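Local coordinates for protein amine Dehydrogenase (Pseudomonas putida, PDB 1JMX) that probably carries electrons through two covalently bound haems c as the alpha subunit of a quinohemoprotein amine dehydrogenase, at residues E98-C103 and Q136-R142; F92-L96 and D155-Y160; V78-M82 and A107-L111. All coordinates share one frame; numbering follows the deposited sequence.

Contact 1 of 3, residues E98-C103 and Q136-R142; sequences ETCGRC and QAQARDR. With HEC (heme c), chain E.
Glu98, in the last turn of helix 94-100, lies with its CA 6.1 Å from that of Gln138 in the irregular loop 136-142, which ends in a type I turn from Ala139 to Arg142. The guanidinium of Arg102 enters this loop. Its NH1 gives a nearly straight bond to Gln136 OE1 (2.8 Å, 171°), in the guanidinium plane and in the carbonyl plane of the amide, although the two groups are turned 83° apart. Over one face of the guanidinium lies Ala137 O; over the opposite face is the haem methyl CMC. Arg102 NE donates to a water that in turn donates to Glu98 O and Gln138 O, so the flat group lies between haem methyl and loop, held at NH1 and NE. Long, planar and rich in N-H groups, arginine suits such a place.

Cys100 to Cys103, with His104 next, make up the CXXCH motif of c-type cytochromes: Cys100 SG is joined to haem CAB and Cys103 SG to CAC (1.8 Å), and the histidine is an axial ligand of the iron.

Farther from the haem, Arg142 NH1 makes a hydrogen-bonded salt bridge to Glu98 OE1 (3.1 Å) from above the carboxylate plane, while NE and NH2 grip Asp141 side-on, one oxygen each; one arginine serves two acids in this network. Its bend at chi3 (74°) puts Gln138 O over the centre of one guanidinium face. Gln138 NE2 lies close to Glu98 CG (3.1 Å, tight and not a hydrogen bond). Arg140 pairs with Asp196 of the neighbouring amine dehydrogenase chain.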
loop_
_atom_site.group_PDB
_atom_site.type_symbol
_atom_site.label_atom_id
_atom_site.label_comp_id
_atom_site.label_asym_id
_atom_site.label_seq_id
_atom_site.Cartn_x
_atom_site.Cartn_y
_atom_site.Cartn_z
ATOM N N GLU A 98 12.280 2.584 -5.928
ATOM C CA GLU A 98 11.547 1.883 -6.974
ATOM C C GLU A 98 11.538 0.384 -6.766
ATOM O O GLU A 98 10.513 -0.266 -6.930
ATOM C CB GLU A 98 12.151 2.186 -8.336
ATOM C CG GLU A 98 12.083 3.638 -8.692
ATOM C CD GLU A 98 12.719 3.948 -10.023
ATOM O OE1 GLU A 98 13.654 3.221 -10.435
ATOM O OE2 GLU A 98 12.289 4.942 -10.646
ATOM N N THR A 99 12.694 -0.153 -6.404
ATOM C CA THR A 99 12.838 -1.576 -6.192
ATOM C C THR A 99 12.267 -2.056 -4.860
ATOM O O THR A 99 11.499 -3.007 -4.832
ATOM C CB THR A 99 14.328 -2.000 -6.258
ATOM O OG1 THR A 99 14.981 -1.314 -7.334
ATOM C CG2 THR A 99 14.453 -3.508 -6.469
ATOM N N CYS A 100 12.598 -1.359 -3.775
ATOM C CA CYS A 100 12.188 -1.772 -2.428
ATOM C C CYS A 100 11.230 -0.934 -1.602
ATOM O O CYS A 100 10.807 -1.379 -0.541
ATOM C CB CYS A 100 13.435 -2.024 -1.570
ATOM S SG CYS A 100 14.592 -3.056 -2.467
ATOM N N GLY A 101 10.915 0.275 -2.043
ATOM C CA GLY A 101 10.017 1.095 -1.255
ATOM C C GLY A 101 8.740 1.504 -1.947
ATOM O O GLY A 101 8.091 2.444 -1.504
ATOM N N ARG A 102 8.366 0.807 -3.017
ATOM C CA ARG A 102 7.152 1.144 -3.752
ATOM C C ARG A 102 5.904 0.425 -3.239
ATOM O O ARG A 102 4.789 0.757 -3.619
ATOM C CB ARG A 102 7.337 0.891 -5.251
ATOM C CG ARG A 102 7.501 -0.558 -5.623
ATOM C CD ARG A 102 7.484 -0.723 -7.121
ATOM N NE ARG A 102 7.689 -2.110 -7.523
ATOM C CZ ARG A 102 6.745 -3.050 -7.536
ATOM N NH1 ARG A 102 5.503 -2.773 -7.163
ATOM N NH2 ARG A 102 7.041 -4.271 -7.973
ATOM N N CYS A 103 6.108 -0.537 -2.353
ATOM C CA CYS A 103 5.024 -1.311 -1.763
ATOM C C CYS A 103 4.898 -0.871 -0.315
ATOM O O CYS A 103 3.893 -0.287 0.087
ATOM C CB CYS A 103 5.382 -2.791 -1.835
ATOM S SG CYS A 103 4.959 -3.536 -3.398
ATOM N N GLN A 136 4.209 -5.479 -12.087
ATOM C CA GLN A 136 3.689 -4.236 -11.533
ATOM C C GLN A 136 4.480 -3.016 -11.993
ATOM O O GLN A 136 5.545 -3.156 -12.590
ATOM C CB GLN A 136 3.681 -4.318 -10.000
ATOM C CG GLN A 136 2.753 -5.391 -9.439
ATOM C CD GLN A 136 2.972 -5.658 -7.963
ATOM O OE1 GLN A 136 3.728 -4.963 -7.301
ATOM N NE2 GLN A 136 2.315 -6.682 -7.447
ATOM N N ALA A 137 3.942 -1.825 -11.726
ATOM C CA ALA A 137 4.602 -0.573 -12.096
ATOM C C ALA A 137 5.988 -0.517 -11.465
ATOM O O ALA A 137 6.166 -0.923 -10.311
ATOM C CB ALA A 137 3.772 0.619 -11.641
ATOM N N GLN A 138 6.959 -0.025 -12.236
ATOM C CA GLN A 138 8.358 0.087 -11.816
ATOM C C GLN A 138 9.043 -1.274 -11.713
ATOM O O GLN A 138 10.049 -1.432 -11.023
ATOM C CB GLN A 138 8.490 0.863 -10.503
ATOM C CG GLN A 138 8.195 2.355 -10.628
ATOM C CD GLN A 138 8.152 3.052 -9.277
ATOM O OE1 GLN A 138 7.361 2.696 -8.403
ATOM N NE2 GLN A 138 9.005 4.052 -9.100
ATOM N N ALA A 139 8.494 -2.245 -12.433
ATOM C CA ALA A 139 9.022 -3.595 -12.465
ATOM C C ALA A 139 8.892 -4.150 -13.887
ATOM O O ALA A 139 9.838 -4.716 -14.407
ATOM C CB ALA A 139 8.277 -4.472 -11.477
ATOM N N ARG A 140 7.730 -3.944 -14.513
ATOM C CA ARG A 140 7.446 -4.412 -15.881
ATOM C C ARG A 140 8.249 -3.654 -16.950
ATOM O O ARG A 140 8.256 -4.027 -18.122
ATOM C CB ARG A 140 5.946 -4.258 -16.197
ATOM C CG ARG A 140 5.528 -2.816 -16.516
ATOM C CD ARG A 140 4.102 -2.696 -17.046
ATOM N NE ARG A 140 3.128 -2.929 -15.993
ATOM C CZ ARG A 140 2.320 -2.012 -15.462
ATOM N NH1 ARG A 140 2.328 -0.761 -15.884
ATOM N NH2 ARG A 140 1.562 -2.343 -14.426
ATOM N N ASP A 141 8.870 -2.553 -16.548
ATOM C CA ASP A 141 9.653 -1.726 -17.456
ATOM C C ASP A 141 11.133 -2.071 -17.462
ATOM O O ASP A 141 11.915 -1.439 -18.166
ATOM C CB ASP A 141 9.480 -0.247 -17.096
ATOM C CG ASP A 141 9.960 0.088 -15.683
ATOM O OD1 ASP A 141 10.090 -0.809 -14.814
ATOM O OD2 ASP A 141 10.198 1.286 -15.433
ATOM N N ARG A 142 11.506 -3.086 -16.691
ATOM C CA ARG A 142 12.901 -3.490 -16.585
ATOM C C ARG A 142 13.020 -4.985 -16.274
ATOM O O ARG A 142 12.020 -5.652 -16.022
ATOM C CB ARG A 142 13.560 -2.682 -15.464
ATOM C CG ARG A 142 13.040 -3.035 -14.071
ATOM C CD ARG A 142 13.377 -1.980 -13.028
ATOM N NE ARG A 142 12.541 -0.796 -13.182
ATOM C CZ ARG A 142 12.584 0.266 -12.386
ATOM N NH1 ARG A 142 13.431 0.305 -11.367
ATOM N NH2 ARG A 142 11.767 1.286 -12.605
HETATM FE FE HEC E . 9.334 -6.259 0.860
HETATM C CHA HEC E . 8.300 -7.651 3.716
HETATM C CHB HEC E . 12.464 -6.118 2.117
HETATM C CHC HEC E . 10.447 -5.012 -2.086
HETATM C CHD HEC E . 6.150 -6.448 -0.400
HETATM N NA HEC E . 10.185 -6.747 2.551
HETATM C C1A HEC E . 9.610 -7.312 3.643
HETATM C C2A HEC E . 10.557 -7.522 4.702
HETATM C C3A HEC E . 11.727 -7.073 4.253
HETATM C C4A HEC E . 11.498 -6.608 2.913
HETATM C CMA HEC E . 13.048 -7.076 5.002
HETATM C CAA HEC E . 10.251 -8.151 6.043
HETATM C CBA HEC E . 11.006 -9.479 6.025
HETATM C CGA HEC E . 10.863 -10.356 7.243
HETATM O O1A HEC E . 10.168 -10.023 8.187
HETATM O O2A HEC E . 11.460 -11.412 7.239
HETATM N NB HEC E . 11.063 -5.685 0.169
HETATM C C1B HEC E . 12.293 -5.691 0.829
HETATM C C2B HEC E . 13.377 -5.240 0.024
HETATM C C3B HEC E . 12.823 -4.949 -1.187
HETATM C C4B HEC E . 11.381 -5.201 -1.084
HETATM C CMB HEC E . 14.857 -5.141 0.446
HETATM C CAB HEC E . 13.641 -4.467 -2.377
HETATM C CBB HEC E . 13.888 -5.507 -3.473
HETATM N NC HEC E . 8.473 -5.799 -0.859
HETATM C C1C HEC E . 9.086 -5.280 -1.979
HETATM C C2C HEC E . 8.151 -5.054 -3.041
HETATM C C3C HEC E . 6.955 -5.433 -2.584
HETATM C C4C HEC E . 7.146 -5.921 -1.223
HETATM C CMC HEC E . 8.496 -4.481 -4.418
HETATM C CAC HEC E . 5.671 -5.212 -3.352
HETATM C CBC HEC E . 5.163 -6.261 -4.323
HETATM N ND HEC E . 7.596 -6.912 1.507
HETATM C C1D HEC E . 6.366 -6.929 0.882
HETATM C C2D HEC E . 5.338 -7.530 1.736
HETATM C C3D HEC E . 6.012 -7.862 2.895
HETATM C C4D HEC E . 7.354 -7.468 2.724
HETATM C CMD HEC E . 3.866 -7.728 1.387
HETATM C CAD HEC E . 5.548 -8.531 4.194
HETATM C CBD HEC E . 4.096 -8.842 4.337
HETATM C CGD HEC E . 3.387 -7.750 5.065
HETATM O O1D HEC E . 3.876 -6.597 5.037
HETATM O O2D HEC E . 2.331 -8.025 5.675
HETATM O O HOH W 1 10.374 -2.368 -8.468
HETATM O O HOH W 2 14.928 -1.941 -9.720
#

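Contact 2 of 3, residues F92-L96 and D155-Y160; sequences FDTQL and DLAKRY
Phe92, first in the segment 92-96, meets Tyr160, just past the C-terminal end of helix 144-159: its ring atom CE1 lies 3.9 Å from Tyr160 OH. The ring also packs on Val78, Tyr80 and Ala110, a mixed setting of aliphatic groups and tyrosine hydroxyls, filled by a large ring that needs no polar partner.

Asp93 stands at the N-cap of helix 94-100, and its OD2 accepts a weak capping bond from Leu96 N (3.5 Å). Having CG between the backbone N and the carbonyl carbon (chi1 55°) turns the short carboxylate back over the helix start. Its OD1 forms a salt bridge with Arg159 NH1 (3.0 Å), oblique to the guanidinium, the two planes 76° apart. Thus the N-terminal end of helix 94-100 is tied to the C-terminal end of helix 144-159, within the haem-binding domain. Asp155, one turn before Arg159, adds a second negative charge; its OD1 is 3.6 Å from Arg159 NE but well out of the guanidinium plane, so that pairing rests on charge alone. The arginine probably offsets the repulsion between the two aspartates.

Gln95, its chain extended, crosses Asp155 at a slant and brings NE2 to 3.4 Å from Asp155 OD1.

Leu96, buried, points toward helix 144-159. Its CG lies at the edge of the Arg159 guanidinium, and its CD2 touches Leu156 CD2 at 3.8 Å, the two branched chains crossing at about a right angle. Leu156 in turn reaches the haem pocket.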
loop_
_atom_site.group_PDB
_atom_site.type_symbol
_atom_site.label_atom_id
_atom_site.label_comp_id
_atom_site.label_asym_id
_atom_site.label_seq_id
_atom_site.Cartn_x
_atom_site.Cartn_y
_atom_site.Cartn_z
ATOM N N PHE A 92 14.989 8.263 0.228
ATOM C CA PHE A 92 16.005 7.251 -0.065
ATOM C C PHE A 92 16.367 7.443 -1.533
ATOM O O PHE A 92 15.670 8.163 -2.253
ATOM C CB PHE A 92 15.444 5.830 0.107
ATOM C CG PHE A 92 15.208 5.426 1.531
ATOM C CD1 PHE A 92 16.251 4.953 2.312
ATOM C CD2 PHE A 92 13.937 5.491 2.082
ATOM C CE1 PHE A 92 16.033 4.544 3.628
ATOM C CE2 PHE A 92 13.702 5.086 3.393
ATOM C CZ PHE A 92 14.754 4.610 4.171
ATOM N N ASP A 93 17.440 6.797 -1.979
ATOM C CA ASP A 93 17.855 6.886 -3.377
ATOM C C ASP A 93 16.791 6.226 -4.265
ATOM O O ASP A 93 16.031 5.384 -3.793
ATOM C CB ASP A 93 19.233 6.237 -3.568
ATOM C CG ASP A 93 19.285 4.803 -3.075
ATOM O OD1 ASP A 93 19.075 4.581 -1.861
ATOM O OD2 ASP A 93 19.548 3.902 -3.900
ATOM N N THR A 94 16.744 6.592 -5.545
ATOM C CA THR A 94 15.732 6.057 -6.459
ATOM C C THR A 94 15.755 4.544 -6.625
ATOM O O THR A 94 14.705 3.915 -6.678
ATOM C CB THR A 94 15.776 6.716 -7.866
ATOM O OG1 THR A 94 17.047 6.475 -8.479
ATOM C CG2 THR A 94 15.544 8.211 -7.769
ATOM N N GLN A 95 16.945 3.957 -6.678
ATOM C CA GLN A 95 17.052 2.515 -6.849
ATOM C C GLN A 95 16.352 1.758 -5.722
ATOM O O GLN A 95 15.584 0.839 -5.976
ATOM C CB GLN A 95 18.507 2.093 -6.943
ATOM C CG GLN A 95 18.682 0.635 -7.228
ATOM C CD GLN A 95 20.105 0.203 -7.049
ATOM O OE1 GLN A 95 20.750 -0.224 -8.001
ATOM N NE2 GLN A 95 20.620 0.321 -5.825
ATOM N N LEU A 96 16.596 2.175 -4.487
ATOM C CA LEU A 96 15.978 1.542 -3.329
ATOM C C LEU A 96 14.479 1.840 -3.294
ATOM O O LEU A 96 13.686 0.993 -2.901
ATOM C CB LEU A 96 16.658 2.032 -2.035
ATOM C CG LEU A 96 16.406 1.343 -0.681
ATOM C CD1 LEU A 96 15.062 1.735 -0.079
ATOM C CD2 LEU A 96 16.513 -0.161 -0.844
ATOM N N ASP A 155 24.282 -3.859 -3.105
ATOM C CA ASP A 155 24.177 -2.514 -2.544
ATOM C C ASP A 155 23.590 -2.627 -1.141
ATOM O O ASP A 155 24.097 -2.022 -0.202
ATOM C CB ASP A 155 23.285 -1.628 -3.439
ATOM C CG ASP A 155 23.264 -0.165 -2.998
ATOM O OD1 ASP A 155 22.156 0.398 -2.818
ATOM O OD2 ASP A 155 24.358 0.430 -2.848
ATOM N N LEU A 156 22.542 -3.438 -1.005
ATOM C CA LEU A 156 21.876 -3.653 0.274
ATOM C C LEU A 156 22.856 -4.242 1.283
ATOM O O LEU A 156 22.810 -3.908 2.462
ATOM C CB LEU A 156 20.688 -4.608 0.112
ATOM C CG LEU A 156 19.389 -4.191 -0.579
ATOM C CD1 LEU A 156 18.503 -5.406 -0.776
ATOM C CD2 LEU A 156 18.669 -3.145 0.247
ATOM N N ALA A 157 23.739 -5.118 0.807
ATOM C CA ALA A 157 24.729 -5.762 1.661
ATOM C C ALA A 157 25.812 -4.794 2.123
ATOM O O ALA A 157 26.341 -4.920 3.220
ATOM C CB ALA A 157 25.355 -6.942 0.942
ATOM N N LYS A 158 26.154 -3.837 1.275
ATOM C CA LYS A 158 27.171 -2.854 1.621
ATOM C C LYS A 158 26.612 -1.772 2.560
ATOM O O LYS A 158 27.281 -1.340 3.507
ATOM C CB LYS A 158 27.733 -2.222 0.346
ATOM C CG LYS A 158 28.844 -1.216 0.595
ATOM C CD LYS A 158 29.467 -0.714 -0.709
ATOM C CE LYS A 158 30.432 -1.745 -1.287
ATOM N NZ LYS A 158 31.235 -1.197 -2.436
ATOM N N ARG A 159 25.376 -1.356 2.297
ATOM C CA ARG A 159 24.719 -0.333 3.096
ATOM C C ARG A 159 24.216 -0.859 4.440
ATOM O O ARG A 159 24.324 -0.175 5.460
ATOM C CB ARG A 159 23.548 0.288 2.319
ATOM C CG ARG A 159 23.914 0.807 0.930
ATOM C CD ARG A 159 22.980 1.918 0.437
ATOM N NE ARG A 159 21.551 1.589 0.482
ATOM C CZ ARG A 159 20.572 2.503 0.459
ATOM N NH1 ARG A 159 20.864 3.797 0.389
ATOM N NH2 ARG A 159 19.292 2.138 0.546
ATOM N N TYR A 160 23.679 -2.077 4.434
ATOM C CA TYR A 160 23.131 -2.681 5.647
ATOM C C TYR A 160 23.677 -4.079 5.904
ATOM O O TYR A 160 22.929 -5.049 5.840
ATOM C CB TYR A 160 21.609 -2.768 5.534
ATOM C CG TYR A 160 20.938 -1.512 5.047
ATOM C CD1 TYR A 160 20.109 -1.541 3.929
ATOM C CD2 TYR A 160 21.116 -0.295 5.712
ATOM C CE1 TYR A 160 19.468 -0.393 3.480
ATOM C CE2 TYR A 160 20.478 0.865 5.279
ATOM C CZ TYR A 160 19.651 0.812 4.161
ATOM O OH TYR A 160 18.986 1.946 3.732
#

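Contact 3 of 3, residues V78-M82 and A107-L111; sequences VRYAM and ARVAL. With HEC (heme c), chain E.
The Tyr80 ring approaches Ala107 obliquely, with OH 3.4 Å and CZ 3.7 Å from the methyl CB; the hydroxyl finds its polar partner in Glu90, which also accepts from Ala107 N. Of the other flat groups, the Arg79 guanidinium has Met82 CE over one face, and that of Arg108 meets a haem propionate at its edge, where NH1 donates to O1D (2.9 Å). Small Ala107 lets the phenol come close, while its CB also touches Ala81 CB.

No hydrogen bond crosses between the segments; the packing is mostly of aliphatic groups, with Leu111 CD1 also against Val78 O. Val78, beta-branched, has methyls for two places: CG1 rests on those of Ala107 and Ala110, CG2 on Leu111 CD2 just past the helix (3.6 Å). A type I turn from Val78 to Ala81 thus packs on one side of helix 107-110, while Arg108 and Val109 on another side face the haem; the helix comes shortly after the CXXCH haem-attachment motif, whose histidine is His104. Leu111 spreads its branches, CD1 to Ala81 CB (3.8 Å) and CD2 also to Met82 CE, whose bent chi3 (-82°) swings the flexible thioether end toward it. The Met82 side chain also packs against strands 237-244 and 247-256 of the eight-stranded barrel.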
loop_
_atom_site.group_PDB
_atom_site.type_symbol
_atom_site.label_atom_id
_atom_site.label_comp_id
_atom_site.label_asym_id
_atom_site.label_seq_id
_atom_site.Cartn_x
_atom_site.Cartn_y
_atom_site.Cartn_z
ATOM N N VAL A 78 15.642 6.534 10.594
ATOM C CA VAL A 78 14.526 5.684 10.187
ATOM C C VAL A 78 13.649 5.251 11.370
ATOM O O VAL A 78 12.834 4.333 11.247
ATOM C CB VAL A 78 14.992 4.444 9.336
ATOM C CG1 VAL A 78 15.365 4.879 7.931
ATOM C CG2 VAL A 78 16.174 3.744 9.978
ATOM N N ARG A 79 13.765 5.965 12.491
ATOM C CA ARG A 79 12.981 5.642 13.672
ATOM C C ARG A 79 11.492 5.978 13.531
ATOM O O ARG A 79 10.669 5.462 14.281
ATOM C CB ARG A 79 13.583 6.303 14.917
ATOM C CG ARG A 79 14.994 5.808 15.253
ATOM C CD ARG A 79 15.429 6.226 16.656
ATOM N NE ARG A 79 14.537 5.687 17.679
ATOM C CZ ARG A 79 14.619 4.454 18.170
ATOM N NH1 ARG A 79 15.565 3.628 17.751
ATOM N NH2 ARG A 79 13.709 4.017 19.027
ATOM N N TYR A 80 11.152 6.812 12.550
ATOM C CA TYR A 80 9.764 7.198 12.300
ATOM C C TYR A 80 8.869 6.004 11.989
ATOM O O TYR A 80 7.660 6.058 12.209
ATOM C CB TYR A 80 9.668 8.215 11.154
ATOM C CG TYR A 80 10.240 7.750 9.828
ATOM C CD1 TYR A 80 11.547 8.068 9.469
ATOM C CD2 TYR A 80 9.480 6.987 8.934
ATOM C CE1 TYR A 80 12.094 7.640 8.263
ATOM C CE2 TYR A 80 10.018 6.548 7.713
ATOM C CZ TYR A 80 11.327 6.880 7.392
ATOM O OH TYR A 80 11.891 6.451 6.215
ATOM N N ALA A 81 9.465 4.932 11.466
ATOM C CA ALA A 81 8.725 3.711 11.124
ATOM C C ALA A 81 8.208 3.010 12.381
ATOM O O ALA A 81 7.046 2.607 12.437
ATOM C CB ALA A 81 9.604 2.763 10.299
ATOM N N MET A 82 9.075 2.879 13.386
ATOM C CA MET A 82 8.704 2.245 14.653
ATOM C C MET A 82 7.774 3.176 15.428
ATOM O O MET A 82 6.916 2.723 16.184
ATOM C CB MET A 82 9.943 1.945 15.503
ATOM C CG MET A 82 10.896 0.922 14.906
ATOM S SD MET A 82 12.395 0.689 15.894
ATOM C CE MET A 82 13.355 2.073 15.337
ATOM N N ALA A 107 12.043 2.317 4.889
ATOM C CA ALA A 107 12.547 2.260 6.262
ATOM C C ALA A 107 12.517 0.832 6.801
ATOM O O ALA A 107 13.342 0.469 7.631
ATOM C CB ALA A 107 11.746 3.174 7.166
ATOM N N ARG A 108 11.551 0.039 6.337
ATOM C CA ARG A 108 11.406 -1.360 6.740
ATOM C C ARG A 108 12.661 -2.136 6.322
ATOM O O ARG A 108 13.086 -3.071 6.993
ATOM C CB ARG A 108 10.164 -1.968 6.081
ATOM C CG ARG A 108 9.940 -3.434 6.395
ATOM C CD ARG A 108 8.791 -4.027 5.603
ATOM N NE ARG A 108 7.494 -3.528 6.040
ATOM C CZ ARG A 108 6.328 -4.018 5.634
ATOM N NH1 ARG A 108 6.291 -5.025 4.779
ATOM N NH2 ARG A 108 5.196 -3.490 6.066
ATOM N N VAL A 109 13.260 -1.704 5.221
ATOM C CA VAL A 109 14.468 -2.302 4.679
ATOM C C VAL A 109 15.686 -1.843 5.485
ATOM O O VAL A 109 16.506 -2.660 5.898
ATOM C CB VAL A 109 14.655 -1.880 3.201
ATOM C CG1 VAL A 109 15.935 -2.458 2.632
ATOM C CG2 VAL A 109 13.457 -2.306 2.378
ATOM N N ALA A 110 15.786 -0.532 5.706
ATOM C CA ALA A 110 16.895 0.076 6.442
ATOM C C ALA A 110 16.948 -0.295 7.925
ATOM O O ALA A 110 17.973 -0.109 8.574
ATOM C CB ALA A 110 16.862 1.585 6.276
ATOM N N LEU A 111 15.851 -0.823 8.458
ATOM C CA LEU A 111 15.807 -1.231 9.858
ATOM C C LEU A 111 16.232 -2.688 10.041
ATOM O O LEU A 111 15.891 -3.332 11.034
ATOM C CB LEU A 111 14.423 -0.973 10.463
ATOM C CG LEU A 111 14.152 0.493 10.800
ATOM C CD1 LEU A 111 12.689 0.703 11.103
ATOM C CD2 LEU A 111 15.024 0.928 11.971
HETATM FE FE HEC E . 9.334 -6.259 0.860
HETATM C CHA HEC E . 8.300 -7.651 3.716
HETATM C CHB HEC E . 12.464 -6.118 2.117
HETATM C CHC HEC E . 10.447 -5.012 -2.086
HETATM C CHD HEC E . 6.150 -6.448 -0.400
HETATM N NA HEC E . 10.185 -6.747 2.551
HETATM C C1A HEC E . 9.610 -7.312 3.643
HETATM C C2A HEC E . 10.557 -7.522 4.702
HETATM C C3A HEC E . 11.727 -7.073 4.253
HETATM C C4A HEC E . 11.498 -6.608 2.913
HETATM C CMA HEC E . 13.048 -7.076 5.002
HETATM C CAA HEC E . 10.251 -8.151 6.043
HETATM C CBA HEC E . 11.006 -9.479 6.025
HETATM C CGA HEC E . 10.863 -10.356 7.243
HETATM O O1A HEC E . 10.168 -10.023 8.187
HETATM O O2A HEC E . 11.460 -11.412 7.239
HETATM N NB HEC E . 11.063 -5.685 0.169
HETATM C C1B HEC E . 12.293 -5.691 0.829
HETATM C C2B HEC E . 13.377 -5.240 0.024
HETATM C C3B HEC E . 12.823 -4.949 -1.187
HETATM C C4B HEC E . 11.381 -5.201 -1.084
HETATM C CMB HEC E . 14.857 -5.141 0.446
HETATM C CAB HEC E . 13.641 -4.467 -2.377
HETATM C CBB HEC E . 13.888 -5.507 -3.473
HETATM N NC HEC E . 8.473 -5.799 -0.859
HETATM C C1C HEC E . 9.086 -5.280 -1.979
HETATM C C2C HEC E . 8.151 -5.054 -3.041
HETATM C C3C HEC E . 6.955 -5.433 -2.584
HETATM C C4C HEC E . 7.146 -5.921 -1.223
HETATM C CMC HEC E . 8.496 -4.481 -4.418
HETATM C CAC HEC E . 5.671 -5.212 -3.352
HETATM C CBC HEC E . 5.163 -6.261 -4.323
HETATM N ND HEC E . 7.596 -6.912 1.507
HETATM C C1D HEC E . 6.366 -6.929 0.882
HETATM C C2D HEC E . 5.338 -7.530 1.736
HETATM C C3D HEC E . 6.012 -7.862 2.895
HETATM C C4D HEC E . 7.354 -7.468 2.724
HETATM C CMD HEC E . 3.866 -7.728 1.387
HETATM C CAD HEC E . 5.548 -8.531 4.194
HETATM C CBD HEC E . 4.096 -8.842 4.337
HETATM C CGD HEC E . 3.387 -7.750 5.065
HETATM O O1D HEC E . 3.876 -6.597 5.037
HETATM O O2D HEC E . 2.331 -8.025 5.675
#

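In the fold
From the N terminus, the segment 78-82 comes first and pairs with 107-111, so contact 3 closes a loop that contains helix 94-100 and the haem-attachment cysteines. The segment 92-96, inside that loop, pairs with 155-160 in contact 2, and the two loops cross. Contact 1 starts directly after, at 98-103, and closes on 136-142; it is nested within the loop of contact 2 and also crosses contact 3. Helix 94-100 thus serves contacts 1 and 2 at its two ends, while all three contacts reach the same haem, contact 2 through Leu156. Together they tie helices 94-100, 107-110 and 144-159 and the loops 78-82 and 136-142, with Phe92 and Tyr160 joining contact 2 to contact 3.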